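Local coordinates for BtGH115A (Bacteroides thetaiotaomicron, PDB 5BY3), which probably hydrolyses glycosidic bonds as a family GH115 4-O-methyl-alpha-glucuronidase with specificity for decorated arabinogalactans, at residues W172-P184 against K188-F200. Numbering follows the deposited sequence.
Sequences WGLMPWSNKTYEP and KGEIGPRTNERIF
The first turn of helix 193-205, with Gly192 at its N-cap position, receives the carboxylate of Glu183, which follows helix 174-182. CG is anti to the backbone N (chi1 -166°) and the chain runs on extended, which carries the carboxylate to the backbone N-H groups of the first turn. OE2 accepts from Arg194 N at 2.9 Å and OE1 from Thr195 N at 2.8 Å, both from above the carboxylate plane. Thr195 OG1 gives OE1 a second bond, 2.7 Å long, on the anti lone pair. The helix dipole would probably favour the charged carboxylate here. A glutamine in place of Glu183 would probably lose this charge match and, with an amide NH2 turned to one of the backbone N-H groups, leave that donor without its acceptor. Ser178 OG extends the network, donating to Thr195 OG1 at 2.5 Å. In this TIM-barrel-clan domain, both helices lie in the chain connection between the parallel strands 162-166 and 210-212; the axes of their short segments run at 124° to each other, 10.2 Å apart at closest. Further along, Arg198 NE points almost straight at Tyr182 OH (2.9 Å, 172°), with the hydroxyl in the guanidinium plane, while Trp134 forms a cation-pi contact with Arg198 and an edge-to-face contact with the Tyr182 ring. On the apolar side of the contact, Ile191 CD1 packs on Met175 CG at 3.7 Å and on Leu174 CD2.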
loop_
_atom_site.group_PDB
_atom_site.type_symbol
_atom_site.label_atom_id
_atom_site.label_comp_id
_atom_site.label_asym_id
_atom_site.label_seq_id
_atom_site.Cartn_x
_atom_site.Cartn_y
_atom_site.Cartn_z
ATOM N N TRP A 172 -1.232 18.241 0.964
ATOM C CA TRP A 172 -1.330 18.594 2.400
ATOM C C TRP A 172 -0.239 17.955 3.260
ATOM O O TRP A 172 -0.357 17.885 4.471
ATOM C CB TRP A 172 -2.718 18.270 2.969
ATOM C CG TRP A 172 -3.799 18.789 2.119
ATOM C CD1 TRP A 172 -4.393 20.012 2.222
ATOM C CD2 TRP A 172 -4.407 18.137 0.975
ATOM N NE1 TRP A 172 -5.333 20.177 1.214
ATOM C CE2 TRP A 172 -5.353 19.053 0.427
ATOM C CE3 TRP A 172 -4.230 16.896 0.356
ATOM C CZ2 TRP A 172 -6.130 18.755 -0.712
ATOM C CZ3 TRP A 172 -5.003 16.591 -0.777
ATOM C CH2 TRP A 172 -5.950 17.516 -1.289
ATOM N N GLY A 173 0.847 17.528 2.644
ATOM C CA GLY A 173 1.911 16.856 3.375
ATOM C C GLY A 173 3.252 16.866 2.683
ATOM O O GLY A 173 4.086 17.733 2.937
ATOM N N LEU A 174 3.477 15.907 1.797
ATOM C CA LEU A 174 4.800 15.802 1.212
ATOM C C LEU A 174 5.142 16.976 0.316
ATOM O O LEU A 174 6.309 17.402 0.304
ATOM C CB LEU A 174 5.053 14.452 0.550
ATOM C CG LEU A 174 6.482 14.111 0.136
ATOM C CD1 LEU A 174 6.700 12.623 0.117
ATOM C CD2 LEU A 174 6.768 14.672 -1.240
HETATM N N MSE A 175 4.165 17.554 -0.388
HETATM C CA MSE A 175 4.517 18.757 -1.224
HETATM C C MSE A 175 4.961 19.941 -0.339
HETATM O O MSE A 175 6.115 20.346 -0.466
HETATM C CB MSE A 175 3.557 19.117 -2.362
HETATM C CG MSE A 175 4.168 20.158 -3.310
HETATM SE SE MSE A 175 3.944 21.988 -2.566
HETATM C CE MSE A 175 2.020 22.323 -2.728
ATOM N N PRO A 176 4.115 20.464 0.575
ATOM C CA PRO A 176 4.562 21.616 1.408
ATOM C C PRO A 176 5.770 21.303 2.273
ATOM O O PRO A 176 6.624 22.160 2.455
ATOM C CB PRO A 176 3.349 21.963 2.281
ATOM C CG PRO A 176 2.431 20.796 2.191
ATOM C CD PRO A 176 2.746 20.034 0.932
ATOM N N TRP A 177 5.866 20.080 2.773
ATOM C CA TRP A 177 7.038 19.692 3.545
ATOM C C TRP A 177 8.330 19.831 2.723
ATOM O O TRP A 177 9.323 20.373 3.202
ATOM C CB TRP A 177 6.870 18.279 4.086
ATOM C CG TRP A 177 8.108 17.760 4.657
ATOM C CD1 TRP A 177 8.644 18.074 5.888
ATOM C CD2 TRP A 177 9.018 16.843 4.032
ATOM N NE1 TRP A 177 9.833 17.401 6.049
ATOM C CE2 TRP A 177 10.095 16.653 4.924
ATOM C CE3 TRP A 177 9.035 16.180 2.793
ATOM C CZ2 TRP A 177 11.172 15.808 4.638
ATOM C CZ3 TRP A 177 10.140 15.325 2.497
ATOM C CH2 TRP A 177 11.186 15.161 3.416
ATOM N N SER A 178 8.311 19.348 1.485
ATOM C CA SER A 178 9.480 19.462 0.613
ATOM C C SER A 178 9.822 20.929 0.244
ATOM O O SER A 178 10.955 21.379 0.480
ATOM C CB SER A 178 9.291 18.623 -0.650
ATOM O OG SER A 178 10.457 18.695 -1.427
ATOM N N ASN A 179 8.814 21.626 -0.302
ATOM C CA ASN A 179 8.827 23.016 -0.773
ATOM C C ASN A 179 9.096 24.118 0.267
ATOM O O ASN A 179 9.455 25.227 -0.095
ATOM C CB ASN A 179 7.458 23.282 -1.415
ATOM C CG ASN A 179 7.419 24.541 -2.255
ATOM O OD1 ASN A 179 8.097 24.649 -3.270
ATOM N ND2 ASN A 179 6.591 25.473 -1.859
ATOM N N LYS A 180 8.888 23.830 1.548
ATOM C CA LYS A 180 9.121 24.835 2.612
ATOM C C LYS A 180 10.025 24.343 3.760
ATOM O O LYS A 180 10.838 25.108 4.253
ATOM C CB LYS A 180 7.810 25.429 3.167
ATOM C CG LYS A 180 6.678 25.541 2.166
ATOM C CD LYS A 180 6.360 26.937 1.669
ATOM C CE LYS A 180 4.831 27.016 1.604
ATOM N NZ LYS A 180 4.259 28.194 0.907
ATOM N N THR A 181 9.918 23.071 4.149
ATOM C CA THR A 181 10.690 22.585 5.273
ATOM C C THR A 181 12.011 21.906 4.936
ATOM O O THR A 181 13.045 22.278 5.490
ATOM C CB THR A 181 9.868 21.672 6.153
ATOM O OG1 THR A 181 8.599 22.286 6.411
ATOM C CG2 THR A 181 10.615 21.438 7.451
ATOM N N TYR A 182 11.998 20.936 4.023
ATOM C CA TYR A 182 13.212 20.176 3.741
ATOM C C TYR A 182 14.102 20.715 2.638
ATOM O O TYR A 182 15.322 20.725 2.781
ATOM C CB TYR A 182 12.898 18.699 3.496
ATOM C CG TYR A 182 14.152 17.893 3.304
ATOM C CD1 TYR A 182 15.046 17.712 4.351
ATOM C CD2 TYR A 182 14.474 17.371 2.054
ATOM C CE1 TYR A 182 16.226 16.999 4.167
ATOM C CE2 TYR A 182 15.642 16.655 1.853
ATOM C CZ TYR A 182 16.511 16.469 2.916
ATOM O OH TYR A 182 17.656 15.757 2.731
ATOM N N GLU A 183 13.506 21.111 1.515
ATOM C CA GLU A 183 14.273 21.673 0.403
ATOM C C GLU A 183 13.563 22.956 -0.033
ATOM O O GLU A 183 12.850 22.946 -1.059
ATOM C CB GLU A 183 14.305 20.669 -0.728
ATOM C CG GLU A 183 15.322 20.924 -1.828
ATOM C CD GLU A 183 15.174 19.925 -2.954
ATOM O OE1 GLU A 183 14.326 19.008 -2.820
ATOM O OE2 GLU A 183 15.901 20.043 -3.965
ATOM N N PRO A 184 13.708 24.047 0.771
ATOM C CA PRO A 184 12.892 25.262 0.574
ATOM C C PRO A 184 13.139 25.846 -0.821
ATOM O O PRO A 184 14.279 26.035 -1.233
ATOM C CB PRO A 184 13.397 26.206 1.677
ATOM C CG PRO A 184 14.058 25.311 2.688
ATOM C CD PRO A 184 14.679 24.225 1.878
ATOM N N LYS A 188 6.785 27.636 -7.349
ATOM C CA LYS A 188 5.448 27.434 -6.737
ATOM C C LYS A 188 5.151 26.092 -6.065
ATOM O O LYS A 188 4.571 26.074 -4.970
ATOM C CB LYS A 188 4.332 27.811 -7.746
ATOM C CG LYS A 188 2.918 27.304 -7.437
ATOM C CD LYS A 188 1.831 28.098 -8.157
ATOM C CE LYS A 188 0.654 27.218 -8.580
ATOM N NZ LYS A 188 -0.217 26.683 -7.486
ATOM N N GLY A 189 5.522 24.977 -6.693
ATOM C CA GLY A 189 5.257 23.672 -6.051
ATOM C C GLY A 189 6.406 22.710 -6.243
ATOM O O GLY A 189 6.223 21.594 -6.752
ATOM N N GLU A 190 7.599 23.143 -5.855
ATOM C CA GLU A 190 8.774 22.384 -6.192
ATOM C C GLU A 190 9.209 21.387 -5.096
ATOM O O GLU A 190 9.403 21.767 -3.943
ATOM C CB GLU A 190 9.909 23.306 -6.630
ATOM C CG GLU A 190 10.970 22.571 -7.440
ATOM C CD GLU A 190 12.092 23.472 -7.921
ATOM O OE1 GLU A 190 12.636 24.236 -7.102
ATOM O OE2 GLU A 190 12.428 23.398 -9.124
ATOM N N ILE A 191 9.320 20.119 -5.514
ATOM C CA ILE A 191 9.787 18.986 -4.723
ATOM C C ILE A 191 10.998 18.598 -5.517
ATOM O O ILE A 191 10.884 17.947 -6.561
ATOM C CB ILE A 191 8.753 17.815 -4.721
ATOM C CG1 ILE A 191 7.366 18.327 -4.295
ATOM C CG2 ILE A 191 9.266 16.563 -3.960
ATOM C CD1 ILE A 191 6.291 17.234 -4.257
ATOM N N GLY A 192 12.156 19.043 -5.053
ATOM C CA GLY A 192 13.306 19.149 -5.908
ATOM C C GLY A 192 14.217 17.950 -5.861
ATOM O O GLY A 192 13.828 16.891 -5.363
ATOM N N PRO A 193 15.450 18.114 -6.384
ATOM C CA PRO A 193 16.385 16.993 -6.413
ATOM C C PRO A 193 16.697 16.422 -5.029
ATOM O O PRO A 193 16.727 15.194 -4.874
ATOM C CB PRO A 193 17.653 17.580 -7.100
ATOM C CG PRO A 193 17.497 19.085 -7.036
ATOM C CD PRO A 193 16.001 19.329 -7.035
ATOM N N ARG A 194 16.944 17.285 -4.050
ATOM C CA ARG A 194 17.346 16.836 -2.702
ATOM C C ARG A 194 16.243 15.988 -2.033
ATOM O O ARG A 194 16.511 14.906 -1.517
ATOM C CB ARG A 194 17.845 18.020 -1.829
ATOM C CG ARG A 194 19.340 18.008 -1.478
ATOM C CD ARG A 194 20.241 18.556 -2.571
ATOM N NE ARG A 194 20.499 17.573 -3.633
ATOM C CZ ARG A 194 20.803 17.862 -4.906
ATOM N NH1 ARG A 194 20.896 19.130 -5.315
ATOM N NH2 ARG A 194 20.995 16.877 -5.789
ATOM N N THR A 195 14.992 16.427 -2.117
ATOM C CA THR A 195 13.873 15.588 -1.664
ATOM C C THR A 195 13.826 14.208 -2.373
ATOM O O THR A 195 13.678 13.165 -1.713
ATOM C CB THR A 195 12.562 16.333 -1.799
ATOM O OG1 THR A 195 12.721 17.635 -1.211
ATOM C CG2 THR A 195 11.424 15.565 -1.133
ATOM N N ASN A 196 14.012 14.195 -3.688
ATOM C CA ASN A 196 13.973 12.940 -4.445
ATOM C C ASN A 196 15.100 11.953 -4.098
ATOM O O ASN A 196 14.846 10.750 -3.945
ATOM C CB ASN A 196 13.825 13.204 -5.950
ATOM C CG ASN A 196 12.394 13.551 -6.332
ATOM O OD1 ASN A 196 11.537 12.662 -6.468
ATOM N ND2 ASN A 196 12.106 14.850 -6.463
ATOM N N GLU A 197 16.322 12.463 -3.903
ATOM C CA GLU A 197 17.403 11.624 -3.392
ATOM C C GLU A 197 17.020 10.933 -2.073
ATOM O O GLU A 197 17.324 9.742 -1.884
ATOM C CB GLU A 197 18.694 12.418 -3.263
ATOM C CG GLU A 197 19.212 12.919 -4.606
ATOM C CD GLU A 197 20.384 13.885 -4.479
ATOM O OE1 GLU A 197 20.319 14.805 -3.618
ATOM O OE2 GLU A 197 21.353 13.734 -5.264
ATOM N N ARG A 198 16.344 11.669 -1.180
ATOM C CA ARG A 198 15.809 11.098 0.047
ATOM C C ARG A 198 14.778 9.978 -0.179
ATOM O O ARG A 198 14.873 8.937 0.469
ATOM C CB ARG A 198 15.222 12.174 0.963
ATOM C CG ARG A 198 16.266 12.934 1.772
ATOM C CD ARG A 198 17.140 12.067 2.678
ATOM N NE ARG A 198 18.054 12.944 3.410
ATOM C CZ ARG A 198 19.025 12.585 4.255
ATOM N NH1 ARG A 198 19.316 11.307 4.549
ATOM N NH2 ARG A 198 19.729 13.561 4.816
ATOM N N ILE A 199 13.819 10.201 -1.085
ATOM C CA ILE A 199 12.860 9.178 -1.482
ATOM C C ILE A 199 13.548 7.960 -2.092
ATOM O O ILE A 199 13.237 6.805 -1.721
ATOM C CB ILE A 199 11.786 9.736 -2.430
ATOM C CG1 ILE A 199 11.085 10.931 -1.748
ATOM C CG2 ILE A 199 10.793 8.635 -2.788
ATOM C CD1 ILE A 199 10.093 11.687 -2.625
ATOM N N PHE A 200 14.523 8.209 -2.968
ATOM C CA PHE A 200 15.238 7.111 -3.592
ATOM C C PHE A 200 16.092 6.287 -2.630
ATOM O O PHE A 200 16.157 5.040 -2.785
ATOM C CB PHE A 200 16.032 7.548 -4.816
ATOM C CG PHE A 200 15.253 8.360 -5.832
ATOM C CD1 PHE A 200 13.895 8.168 -6.047
ATOM C CD2 PHE A 200 15.913 9.317 -6.607
ATOM C CE1 PHE A 200 13.219 8.924 -6.991
ATOM C CE2 PHE A 200 15.230 10.092 -7.550
ATOM C CZ PHE A 200 13.887 9.884 -7.747
#